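Dihydroorotate dehydrogenase (Schistosoma mansoni, PDB 6UY4) probably catalyses the FMN-dependent oxidation of (S)-dihydroorotate to orotate with a quinone as electron acceptor, a step of de novo pyrimidine biosynthesis. Local coordinates at residues Phe82-Phe92 with Ser349-Phe357; Leu259-Ile270 with Leu321-Val331. All coordinates share one frame; numbering follows the deposited sequence.

Both contacts are pairings of neighbouring strands in the parallel sheet of the TIM-barrel fold, and their centres lie about 18 Å apart. Along the chain, 82-92 comes first, followed by 259-270, 321-331 and 349-357, so that contact 2 falls between the two halves of contact 1. Across the sheet the strands run 86-88, 350-353, 328-331 and 267-270, and strands 350-353 and 328-331 join the two contacts directly, with a probable hydrogen bond of 2.7 Å from S349 N to L328 O. Contact 1 closes the barrel, pairing its first and last strands; contact 2 pairs the sixth with the seventh. Both supply residues to the FMN pocket, contact 2 through V331.

Contact 1: residues Phe82-Phe92 with Ser349-Phe357; sequences FDHPIGLAAGF and SLVQLYTSF. With FMN (flavin mononucleotide), chain G; QLA (2-[(4-fluorophenyl)amino]-3-hydroxynaphthalene-1,4-dione), chain B.
Backbone hydrogen bonds join P85, G87 and A89 to V351 and L353 in parallel register. V351 N gives to P85 O at 2.7 Å, and G87 N to V351 O. L353 N reaches G87 O by a longer, more bent bond (138° at the hydrogen). The nearly straight bond from A89 N to L353 O, 3.0 Å, ends the series.

Apolar contacts flank the pairing. L350 lays CD1 over a face of the F82 ring in a CH-pi contact, 4.1 Å from its centroid, and I86 CG1 meets V351 CG2 on the side that I86 and L353 turn toward helix 364-376. First and last strands of the eight-stranded barrel, 86-88 and 350-353, are thus paired, and the chain beyond each runs into the cofactor site.

There F92, Y354 and F357 form an aromatic cluster. With CG anti to the backbone N (chi1 -166°), F92 directs its ring edge at a face of Y354, centroids 5.6 Å apart; methyl C8M of FMN lies over the opposite face. F357 in turn sets its edge toward the face of F92, offset and nearly perpendicular (86°), and both phenylalanines border the inhibitor, with F92 CE2 3.3 Å from QLA O1.

Among polar contacts, Q352 lies on the sheet side away from I86 and L353, its OE1 beside A89 and its NE2 hydrogen-bonded to E111 and H109. Y354 OH makes a weak hydrogen bond to G91 O. A90 O lies close to the ribityl O2' of FMN, though the exact length of this short contact is doubtful. T355 grips phosphate oxygen O3P with both its backbone N, 2.9 Å away, and its hydroxyl.

Contact 2: residues Leu259-Ile270 with Leu321-Val331; sequences LDSKTRIDGMII and LTKGAIPLIGV
I326 of 321-331 packs among L259, R264, the backbone at D266-G267, and M268. Its CB rests 3.8 Å from D266 O. From there the branches part: CG2 lies over a face of the R264 guanidinium, 3.7 Å from NH2, and also touches L259 CD2. CG1 sits between the backbone N and the carbonyl carbon (chi1 55°), and it carries CD1 to M268 CG and to L259 CD2, each 3.8 Å away. I265 CG1 lies farther off that same methyl.

Around this side chain, A325 CB borders the guanidinium at its edge, and R264 NH1 makes a weak bond to L259 O. CD1, the other methyl of L259, meets T322, 3.7 Å from its CA, the two side chains crossing at about a right angle.

Beyond P327 the two segments run as parallel strands, 267-270 and 328-331, the sixth and seventh of the barrel, with helix 305-321 in the connection between them. M268 N donates to P327 O, I329 N to M268 O at 3.0 Å, I270 N to I329 O, and V331 N to I270 O. L328 CD2 fits against M268 CB and I270 CD1 on the side covered by that helix. On the other side I269 and I329 lie alongside each other, pointing the same way, and I269 CG2 meets V331 CG2 at 3.6 Å; V331 in turn touches FMN.

OD2 of D266 is held by R229 and I238 N, outside the two segments. Cohesion between the segments therefore rests on strand hydrogen bonds and aliphatic packing, with no salt bridge, while the charge of D266 is met on the side of strand 238-242.

Contact 1: residues Phe82-Phe92 with Ser349-Phe357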
loop_
_atom_site.group_PDB
_atom_site.type_symbol
_atom_site.label_atom_id
_atom_site.label_comp_id
_atom_site.label_asym_id
_atom_site.label_seq_id
_atom_site.Cartn_x
_atom_site.Cartn_y
_atom_site.Cartn_z
ATOM N N PHE A 82 -17.057 4.905 3.325
ATOM C CA PHE A 82 -16.457 3.895 2.463
ATOM C C PHE A 82 -17.533 2.926 1.996
ATOM O O PHE A 82 -18.346 2.459 2.803
ATOM C CB PHE A 82 -15.345 3.135 3.190
ATOM C CG PHE A 82 -14.077 3.923 3.365
ATOM C CD1 PHE A 82 -13.958 4.853 4.384
ATOM C CD2 PHE A 82 -13.000 3.725 2.518
ATOM C CE1 PHE A 82 -12.791 5.576 4.550
ATOM C CE2 PHE A 82 -11.829 4.445 2.679
ATOM C CZ PHE A 82 -11.726 5.371 3.697
ATOM N N ASP A 83 -17.538 2.629 0.694
ATOM C CA ASP A 83 -18.476 1.648 0.162
ATOM C C ASP A 83 -18.237 0.271 0.767
ATOM O O ASP A 83 -19.188 -0.493 0.969
ATOM C CB ASP A 83 -18.362 1.596 -1.362
ATOM C CG ASP A 83 -19.464 0.778 -2.008
ATOM O OD1 ASP A 83 -20.470 0.479 -1.332
ATOM O OD2 ASP A 83 -19.318 0.432 -3.199
ATOM N N HIS A 84 -16.986 -0.053 1.069
ATOM C CA HIS A 84 -16.603 -1.300 1.717
ATOM C C HIS A 84 -15.150 -1.163 2.174
ATOM O O HIS A 84 -14.419 -0.319 1.654
ATOM C CB HIS A 84 -16.776 -2.502 0.771
ATOM C CG HIS A 84 -16.123 -2.323 -0.562
ATOM N ND1 HIS A 84 -14.800 -2.637 -0.791
ATOM C CD2 HIS A 84 -16.611 -1.868 -1.740
ATOM C CE1 HIS A 84 -14.503 -2.382 -2.052
ATOM N NE2 HIS A 84 -15.583 -1.914 -2.650
ATOM N N PRO A 85 -14.716 -1.966 3.151
ATOM C CA PRO A 85 -13.370 -1.770 3.717
ATOM C C PRO A 85 -12.225 -2.153 2.789
ATOM O O PRO A 85 -11.065 -2.059 3.209
ATOM C CB PRO A 85 -13.385 -2.669 4.962
ATOM C CG PRO A 85 -14.385 -3.722 4.644
ATOM C CD PRO A 85 -15.457 -3.025 3.862
ATOM N N ILE A 86 -12.490 -2.561 1.549
ATOM C CA ILE A 86 -11.462 -3.090 0.658
ATOM C C ILE A 86 -11.003 -1.994 -0.294
ATOM O O ILE A 86 -11.821 -1.392 -1.002
ATOM C CB ILE A 86 -11.982 -4.308 -0.122
ATOM C CG1 ILE A 86 -12.576 -5.334 0.841
ATOM C CG2 ILE A 86 -10.863 -4.927 -0.950
ATOM C CD1 ILE A 86 -13.332 -6.431 0.153
ATOM N N GLY A 87 -9.693 -1.748 -0.322
ATOM C CA GLY A 87 -9.111 -0.776 -1.225
ATOM C C GLY A 87 -7.823 -1.300 -1.829
ATOM O O GLY A 87 -7.362 -2.393 -1.500
ATOM N N LEU A 88 -7.251 -0.500 -2.724
ATOM C CA LEU A 88 -6.010 -0.851 -3.402
ATOM C C LEU A 88 -4.831 -0.210 -2.681
ATOM O O LEU A 88 -4.815 1.007 -2.464
ATOM C CB LEU A 88 -6.038 -0.410 -4.865
ATOM C CG LEU A 88 -4.807 -0.786 -5.693
ATOM C CD1 LEU A 88 -4.614 -2.294 -5.713
ATOM C CD2 LEU A 88 -4.918 -0.237 -7.106
ATOM N N ALA A 89 -3.848 -1.029 -2.320
ATOM C CA ALA A 89 -2.691 -0.546 -1.585
ATOM C C ALA A 89 -1.815 0.335 -2.474
ATOM O O ALA A 89 -1.995 0.420 -3.693
ATOM C CB ALA A 89 -1.878 -1.719 -1.037
ATOM N N ALA A 90 -0.852 0.999 -1.842
ATOM C CA ALA A 90 0.048 1.885 -2.561
ATOM C C ALA A 90 1.006 1.083 -3.438
ATOM O O ALA A 90 1.245 -0.108 -3.223
ATOM C CB ALA A 90 0.837 2.757 -1.584
ATOM N N GLY A 91 1.556 1.760 -4.444
ATOM C CA GLY A 91 2.530 1.178 -5.337
ATOM C C GLY A 91 1.994 0.779 -6.695
ATOM O O GLY A 91 2.787 0.562 -7.617
ATOM N N PHE A 92 0.676 0.663 -6.843
ATOM C CA PHE A 92 0.098 0.323 -8.138
ATOM C C PHE A 92 -0.098 1.578 -8.983
ATOM O O PHE A 92 0.451 1.689 -10.083
ATOM C CB PHE A 92 -1.227 -0.423 -7.948
ATOM C CG PHE A 92 -1.721 -1.099 -9.193
ATOM C CD1 PHE A 92 -2.569 -0.439 -10.068
ATOM C CD2 PHE A 92 -1.331 -2.394 -9.493
ATOM C CE1 PHE A 92 -3.021 -1.059 -11.216
ATOM C CE2 PHE A 92 -1.780 -3.020 -10.640
ATOM C CZ PHE A 92 -2.626 -2.351 -11.503
ATOM N N SER A 349 -9.677 -1.699 10.606
ATOM C CA SER A 349 -10.910 -1.072 10.154
ATOM C C SER A 349 -11.018 -1.002 8.639
ATOM O O SER A 349 -12.133 -0.912 8.113
ATOM C CB SER A 349 -11.033 0.343 10.735
ATOM O OG SER A 349 -11.115 0.306 12.149
ATOM N N LEU A 350 -9.889 -1.039 7.936
ATOM C CA LEU A 350 -9.850 -1.105 6.485
ATOM C C LEU A 350 -8.853 -2.177 6.073
ATOM O O LEU A 350 -8.009 -2.604 6.864
ATOM C CB LEU A 350 -9.463 0.245 5.866
ATOM C CG LEU A 350 -10.436 1.407 6.075
ATOM C CD1 LEU A 350 -9.865 2.697 5.506
ATOM C CD2 LEU A 350 -11.784 1.094 5.446
ATOM N N VAL A 351 -8.960 -2.618 4.820
ATOM C CA VAL A 351 -8.053 -3.618 4.271
ATOM C C VAL A 351 -7.645 -3.203 2.864
ATOM O O VAL A 351 -8.407 -2.556 2.140
ATOM C CB VAL A 351 -8.677 -5.033 4.262
ATOM C CG1 VAL A 351 -8.849 -5.553 5.683
ATOM C CG2 VAL A 351 -10.004 -5.032 3.524
ATOM N N GLN A 352 -6.424 -3.578 2.484
ATOM C CA GLN A 352 -5.882 -3.266 1.169
ATOM C C GLN A 352 -5.192 -4.499 0.602
ATOM O O GLN A 352 -4.812 -5.417 1.333
ATOM C CB GLN A 352 -4.897 -2.090 1.220
ATOM C CG GLN A 352 -5.514 -0.770 1.650
ATOM C CD GLN A 352 -4.480 0.326 1.832
ATOM O OE1 GLN A 352 -3.281 0.099 1.669
ATOM N NE2 GLN A 352 -4.941 1.523 2.176
ATOM N N LEU A 353 -5.031 -4.506 -0.720
ATOM C CA LEU A 353 -4.402 -5.621 -1.413
ATOM C C LEU A 353 -3.628 -5.090 -2.611
ATOM O O LEU A 353 -3.733 -3.916 -2.979
ATOM C CB LEU A 353 -5.439 -6.668 -1.842
ATOM C CG LEU A 353 -6.610 -6.220 -2.725
ATOM C CD1 LEU A 353 -6.276 -6.331 -4.209
ATOM C CD2 LEU A 353 -7.865 -7.016 -2.395
ATOM N N TYR A 354 -2.849 -5.978 -3.225
ATOM C CA TYR A 354 -2.034 -5.619 -4.379
ATOM C C TYR A 354 -1.735 -6.860 -5.208
ATOM O O TYR A 354 -2.108 -6.935 -6.382
ATOM C CB TYR A 354 -0.732 -4.949 -3.926
ATOM C CG TYR A 354 0.076 -4.280 -5.022
ATOM C CD1 TYR A 354 0.334 -2.920 -4.979
ATOM C CD2 TYR A 354 0.594 -5.010 -6.089
ATOM C CE1 TYR A 354 1.074 -2.304 -5.964
ATOM C CE2 TYR A 354 1.331 -4.398 -7.082
ATOM C CZ TYR A 354 1.568 -3.045 -7.015
ATOM O OH TYR A 354 2.306 -2.428 -7.999
ATOM N N THR A 355 -1.057 -7.836 -4.600
ATOM C CA THR A 355 -0.605 -9.004 -5.348
ATOM C C THR A 355 -1.777 -9.838 -5.845
ATOM O O THR A 355 -1.761 -10.324 -6.983
ATOM C CB THR A 355 0.329 -9.849 -4.483
ATOM O OG1 THR A 355 1.448 -9.055 -4.068
ATOM C CG2 THR A 355 0.831 -11.052 -5.260
ATOM N N SER A 356 -2.807 -10.017 -5.014
ATOM C CA SER A 356 -3.979 -10.761 -5.455
ATOM C C SER A 356 -4.689 -10.074 -6.612
ATOM O O SER A 356 -5.386 -10.744 -7.381
ATOM C CB SER A 356 -4.949 -10.964 -4.293
ATOM O OG SER A 356 -5.311 -9.725 -3.711
ATOM N N PHE A 357 -4.530 -8.757 -6.756
ATOM C CA PHE A 357 -5.058 -8.082 -7.935
ATOM C C PHE A 357 -4.286 -8.475 -9.189
ATOM O O PHE A 357 -4.847 -8.469 -10.290
ATOM C CB PHE A 357 -5.023 -6.567 -7.734
ATOM C CG PHE A 357 -5.566 -5.786 -8.897
ATOM C CD1 PHE A 357 -4.711 -5.243 -9.843
ATOM C CD2 PHE A 357 -6.929 -5.591 -9.043
ATOM C CE1 PHE A 357 -5.206 -4.523 -10.913
ATOM C CE2 PHE A 357 -7.429 -4.871 -10.112
ATOM C CZ PHE A 357 -6.566 -4.336 -11.047
HETATM N N1 FMN G . 4.023 0.170 -0.615
HETATM C C2 FMN G . 4.196 1.521 -0.385
HETATM O O2 FMN G . 3.906 2.000 0.710
HETATM N N3 FMN G . 4.692 2.337 -1.380
HETATM C C4 FMN G . 5.019 1.808 -2.612
HETATM O O4 FMN G . 5.461 2.536 -3.499
HETATM C C4A FMN G . 4.847 0.449 -2.848
HETATM N N5 FMN G . 5.173 -0.086 -4.077
HETATM C C5A FMN G . 4.998 -1.434 -4.312
HETATM C C6 FMN G . 5.327 -1.966 -5.554
HETATM C C7 FMN G . 5.157 -3.323 -5.798
HETATM C C7M FMN G . 5.515 -3.892 -7.140
HETATM C C8 FMN G . 4.656 -4.150 -4.798
HETATM C C8M FMN G . 4.470 -5.616 -5.058
HETATM C C9 FMN G . 4.328 -3.616 -3.555
HETATM C C9A FMN G . 4.496 -2.258 -3.308
HETATM N N10 FMN G . 4.169 -1.718 -2.075
HETATM C C10 FMN G . 4.347 -0.369 -1.845
HETATM C "C1'" FMN G . 3.632 -2.583 -0.974
HETATM C "C2'" FMN G . 2.116 -2.694 -1.072
HETATM O "O2'" FMN G . 1.542 -1.406 -1.090
HETATM C "C3'" FMN G . 1.551 -3.465 0.113
HETATM O "O3'" FMN G . 2.031 -2.904 1.314
HETATM C "C4'" FMN G . 1.915 -4.946 0.068
HETATM O "O4'" FMN G . 2.196 -5.353 -1.254
HETATM C "C5'" FMN G . 0.743 -5.750 0.603
HETATM O "O5'" FMN G . 0.917 -7.120 0.347
HETATM P P FMN G . -0.111 -7.853 -0.649
HETATM O O1P FMN G . 0.245 -9.318 -0.696
HETATM O O2P FMN G . -1.532 -7.662 -0.172
HETATM O O3P FMN G . 0.050 -7.261 -2.025
HETATM C C1 QLA B . 0.947 -5.654 -12.536
HETATM O O1 QLA B . 0.807 -4.563 -12.010
HETATM C C2 QLA B . 0.002 -6.052 -13.623
HETATM O O2 QLA B . -0.879 -5.135 -13.997
HETATM C C3 QLA B . 0.071 -7.350 -14.183
HETATM O O3 QLA B . 1.369 -9.332 -14.460
HETATM C C4 QLA B . -2.307 -7.515 -14.891
HETATM C C5 QLA B . -2.895 -7.358 -13.643
HETATM C C6 QLA B . -4.248 -7.085 -13.529
HETATM C C7 QLA B . -4.985 -6.959 -14.673
HETATM C C8 QLA B . -4.442 -7.093 -15.920
HETATM C C9 QLA B . -3.089 -7.369 -16.028
HETATM C C10 QLA B . 1.235 -8.242 -13.846
HETATM C C11 QLA B . 2.160 -7.825 -12.775
HETATM C C12 QLA B . 3.178 -8.686 -12.386
HETATM C C13 QLA B . 4.049 -8.318 -11.380
HETATM C C14 QLA B . 3.912 -7.086 -10.752
HETATM C C15 QLA B . 2.905 -6.223 -11.131
HETATM C C16 QLA B . 2.020 -6.587 -12.141
HETATM F F1 QLA B . -6.314 -6.688 -14.564
HETATM N N1 QLA B . -0.913 -7.782 -15.000
#

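Contact 2: residues Leu259-Ile270 with Leu321-Val331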
loop_
_atom_site.group_PDB
_atom_site.type_symbol
_atom_site.label_atom_id
_atom_site.label_comp_id
_atom_site.label_asym_id
_atom_site.label_seq_id
_atom_site.Cartn_x
_atom_site.Cartn_y
_atom_site.Cartn_z
ATOM N N LEU A 259 1.343 7.322 19.498
ATOM C CA LEU A 259 0.228 7.613 20.386
ATOM C C LEU A 259 0.521 8.711 21.397
ATOM O O LEU A 259 -0.390 9.105 22.134
ATOM C CB LEU A 259 -0.203 6.342 21.134
ATOM C CG LEU A 259 -0.778 5.211 20.279
ATOM C CD1 LEU A 259 -1.269 4.074 21.159
ATOM C CD2 LEU A 259 -1.896 5.724 19.384
ATOM N N ASP A 260 1.752 9.211 21.460
ATOM C CA ASP A 260 2.072 10.285 22.388
ATOM C C ASP A 260 1.311 11.550 22.009
ATOM O O ASP A 260 1.154 11.867 20.827
ATOM C CB ASP A 260 3.576 10.553 22.398
ATOM C CG ASP A 260 3.979 11.575 23.441
ATOM O OD1 ASP A 260 3.786 11.304 24.645
ATOM O OD2 ASP A 260 4.488 12.649 23.058
ATOM N N SER A 261 0.833 12.273 23.025
ATOM C CA SER A 261 -0.010 13.439 22.774
ATOM C C SER A 261 0.715 14.500 21.955
ATOM O O SER A 261 0.082 15.218 21.173
ATOM C CB SER A 261 -0.495 14.030 24.099
ATOM O OG SER A 261 0.596 14.397 24.924
ATOM N N LYS A 262 2.037 14.615 22.112
ATOM C CA LYS A 262 2.783 15.610 21.351
ATOM C C LYS A 262 2.978 15.200 19.895
ATOM O O LYS A 262 3.162 16.072 19.040
ATOM C CB LYS A 262 4.140 15.869 22.007
ATOM C CG LYS A 262 4.049 16.472 23.399
ATOM N N THR A 263 2.948 13.903 19.595
ATOM C CA THR A 263 3.145 13.401 18.235
ATOM C C THR A 263 2.118 12.317 17.923
ATOM O O THR A 263 2.453 11.216 17.486
ATOM C CB THR A 263 4.564 12.868 18.043
ATOM O OG1 THR A 263 4.884 11.962 19.107
ATOM C CG2 THR A 263 5.575 14.008 18.024
ATOM N N ARG A 264 0.843 12.624 18.142
ATOM C CA ARG A 264 -0.228 11.654 17.945
ATOM C C ARG A 264 -0.684 11.672 16.491
ATOM O O ARG A 264 -1.131 12.708 15.987
ATOM C CB ARG A 264 -1.404 11.942 18.875
ATOM C CG ARG A 264 -2.543 10.953 18.721
ATOM C CD ARG A 264 -3.625 11.178 19.758
ATOM N NE ARG A 264 -4.689 10.187 19.641
ATOM C CZ ARG A 264 -4.654 8.985 20.208
ATOM N NH1 ARG A 264 -3.604 8.624 20.934
ATOM N NH2 ARG A 264 -5.667 8.145 20.048
ATOM N N ILE A 265 -0.581 10.524 15.825
ATOM C CA ILE A 265 -1.058 10.379 14.455
ATOM C C ILE A 265 -2.513 9.935 14.484
ATOM O O ILE A 265 -3.134 9.868 15.550
ATOM C CB ILE A 265 -0.192 9.386 13.661
ATOM C CG1 ILE A 265 -0.293 7.989 14.272
ATOM C CG2 ILE A 265 1.254 9.855 13.622
ATOM C CD1 ILE A 265 0.412 6.928 13.470
ATOM N N ASP A 266 -3.066 9.616 13.311
ATOM C CA ASP A 266 -4.479 9.297 13.187
ATOM C C ASP A 266 -4.762 7.836 12.871
ATOM O O ASP A 266 -5.907 7.403 13.024
ATOM C CB ASP A 266 -5.123 10.173 12.102
ATOM C CG ASP A 266 -5.041 11.650 12.425
ATOM O OD1 ASP A 266 -5.542 12.053 13.496
ATOM O OD2 ASP A 266 -4.459 12.406 11.620
ATOM N N GLY A 267 -3.764 7.076 12.440
ATOM C CA GLY A 267 -3.978 5.679 12.113
ATOM C C GLY A 267 -2.691 5.067 11.609
ATOM O O GLY A 267 -1.708 5.764 11.336
ATOM N N MET A 268 -2.710 3.743 11.489
ATOM C CA MET A 268 -1.546 2.992 11.051
ATOM C C MET A 268 -1.951 1.976 9.993
ATOM O O MET A 268 -3.102 1.537 9.924
ATOM C CB MET A 268 -0.858 2.280 12.222
ATOM C CG MET A 268 -0.241 3.218 13.242
ATOM S SD MET A 268 0.628 2.338 14.552
ATOM C CE MET A 268 1.809 1.396 13.588
ATOM N N ILE A 269 -0.977 1.603 9.168
ATOM C CA ILE A 269 -1.160 0.632 8.095
ATOM C C ILE A 269 -0.186 -0.512 8.333
ATOM O O ILE A 269 1.031 -0.297 8.391
ATOM C CB ILE A 269 -0.942 1.264 6.711
ATOM C CG1 ILE A 269 -2.008 2.328 6.439
ATOM C CG2 ILE A 269 -0.963 0.199 5.632
ATOM C CD1 ILE A 269 -1.872 2.996 5.088
ATOM N N ILE A 270 -0.719 -1.723 8.477
ATOM C CA ILE A 270 0.074 -2.916 8.758
ATOM C C ILE A 270 -0.310 -3.975 7.733
ATOM O O ILE A 270 -1.444 -4.471 7.747
ATOM C CB ILE A 270 -0.146 -3.439 10.187
ATOM C CG1 ILE A 270 0.145 -2.349 11.223
ATOM C CG2 ILE A 270 0.721 -4.659 10.448
ATOM C CD1 ILE A 270 -1.082 -1.579 11.673
ATOM N N LEU A 321 -1.306 -3.159 21.234
ATOM C CA LEU A 321 -0.488 -2.106 21.830
ATOM C C LEU A 321 -1.208 -0.763 21.806
ATOM O O LEU A 321 -1.067 0.039 22.736
ATOM C CB LEU A 321 0.853 -2.010 21.103
ATOM C CG LEU A 321 1.700 -3.283 21.102
ATOM C CD1 LEU A 321 2.995 -3.069 20.332
ATOM C CD2 LEU A 321 1.984 -3.735 22.526
ATOM N N THR A 322 -1.980 -0.496 20.752
ATOM C CA THR A 322 -2.732 0.748 20.660
ATOM C C THR A 322 -4.013 0.729 21.480
ATOM O O THR A 322 -4.634 1.785 21.647
ATOM C CB THR A 322 -3.083 1.058 19.203
ATOM O OG1 THR A 322 -3.961 0.045 18.696
ATOM C CG2 THR A 322 -1.827 1.113 18.347
ATOM N N LYS A 323 -4.422 -0.437 21.986
ATOM C CA LYS A 323 -5.692 -0.600 22.696
ATOM C C LYS A 323 -6.876 -0.155 21.842
ATOM O O LYS A 323 -7.906 0.278 22.365
ATOM C CB LYS A 323 -5.681 0.141 24.037
ATOM C CG LYS A 323 -4.812 -0.519 25.096
ATOM C CD LYS A 323 -4.773 0.292 26.382
ATOM C CE LYS A 323 -4.018 1.595 26.191
ATOM N NZ LYS A 323 -3.866 2.337 27.472
ATOM N N GLY A 324 -6.739 -0.264 20.521
ATOM C CA GLY A 324 -7.800 0.129 19.616
ATOM C C GLY A 324 -8.076 1.614 19.560
ATOM O O GLY A 324 -9.189 2.014 19.216
ATOM N N ALA A 325 -7.085 2.448 19.880
ATOM C CA ALA A 325 -7.318 3.887 19.939
ATOM C C ALA A 325 -7.388 4.514 18.550
ATOM O O ALA A 325 -8.162 5.454 18.334
ATOM C CB ALA A 325 -6.227 4.561 20.770
ATOM N N ILE A 326 -6.598 4.018 17.603
ATOM C CA ILE A 326 -6.554 4.599 16.263
ATOM C C ILE A 326 -6.954 3.549 15.233
ATOM O O ILE A 326 -6.715 2.351 15.444
ATOM C CB ILE A 326 -5.164 5.180 15.955
ATOM C CG1 ILE A 326 -4.080 4.117 16.142
ATOM C CG2 ILE A 326 -4.887 6.393 16.833
ATOM C CD1 ILE A 326 -2.684 4.603 15.804
ATOM N N PRO A 327 -7.576 3.945 14.123
ATOM C CA PRO A 327 -7.931 2.969 13.086
ATOM C C PRO A 327 -6.697 2.325 12.471
ATOM O O PRO A 327 -5.623 2.924 12.396
ATOM C CB PRO A 327 -8.692 3.809 12.053
ATOM C CG PRO A 327 -9.185 4.993 12.814
ATOM C CD PRO A 327 -8.134 5.278 13.841
ATOM N N LEU A 328 -6.868 1.084 12.024
ATOM C CA LEU A 328 -5.797 0.317 11.407
ATOM C C LEU A 328 -6.248 -0.192 10.045
ATOM O O LEU A 328 -7.428 -0.476 9.828
ATOM C CB LEU A 328 -5.372 -0.861 12.289
ATOM C CG LEU A 328 -4.914 -0.505 13.703
ATOM C CD1 LEU A 328 -4.569 -1.764 14.478
ATOM C CD2 LEU A 328 -3.728 0.442 13.658
ATOM N N ILE A 329 -5.290 -0.306 9.130
ATOM C CA ILE A 329 -5.535 -0.806 7.783
ATOM C C ILE A 329 -4.702 -2.067 7.604
ATOM O O ILE A 329 -3.469 -2.000 7.512
ATOM C CB ILE A 329 -5.200 0.237 6.708
ATOM C CG1 ILE A 329 -6.078 1.479 6.880
ATOM C CG2 ILE A 329 -5.377 -0.356 5.321
ATOM C CD1 ILE A 329 -5.893 2.513 5.785
ATOM N N GLY A 330 -5.369 -3.217 7.564
ATOM C CA GLY A 330 -4.683 -4.478 7.365
ATOM C C GLY A 330 -4.346 -4.734 5.911
ATOM O O GLY A 330 -5.241 -4.826 5.065
ATOM N N VAL A 331 -3.057 -4.841 5.602
ATOM C CA VAL A 331 -2.591 -5.057 4.239
ATOM C C VAL A 331 -1.607 -6.217 4.241
ATOM O O VAL A 331 -0.818 -6.373 5.180
ATOM C CB VAL A 331 -1.931 -3.792 3.648
ATOM C CG1 VAL A 331 -1.847 -3.893 2.136
ATOM C CG2 VAL A 331 -2.694 -2.541 4.055
#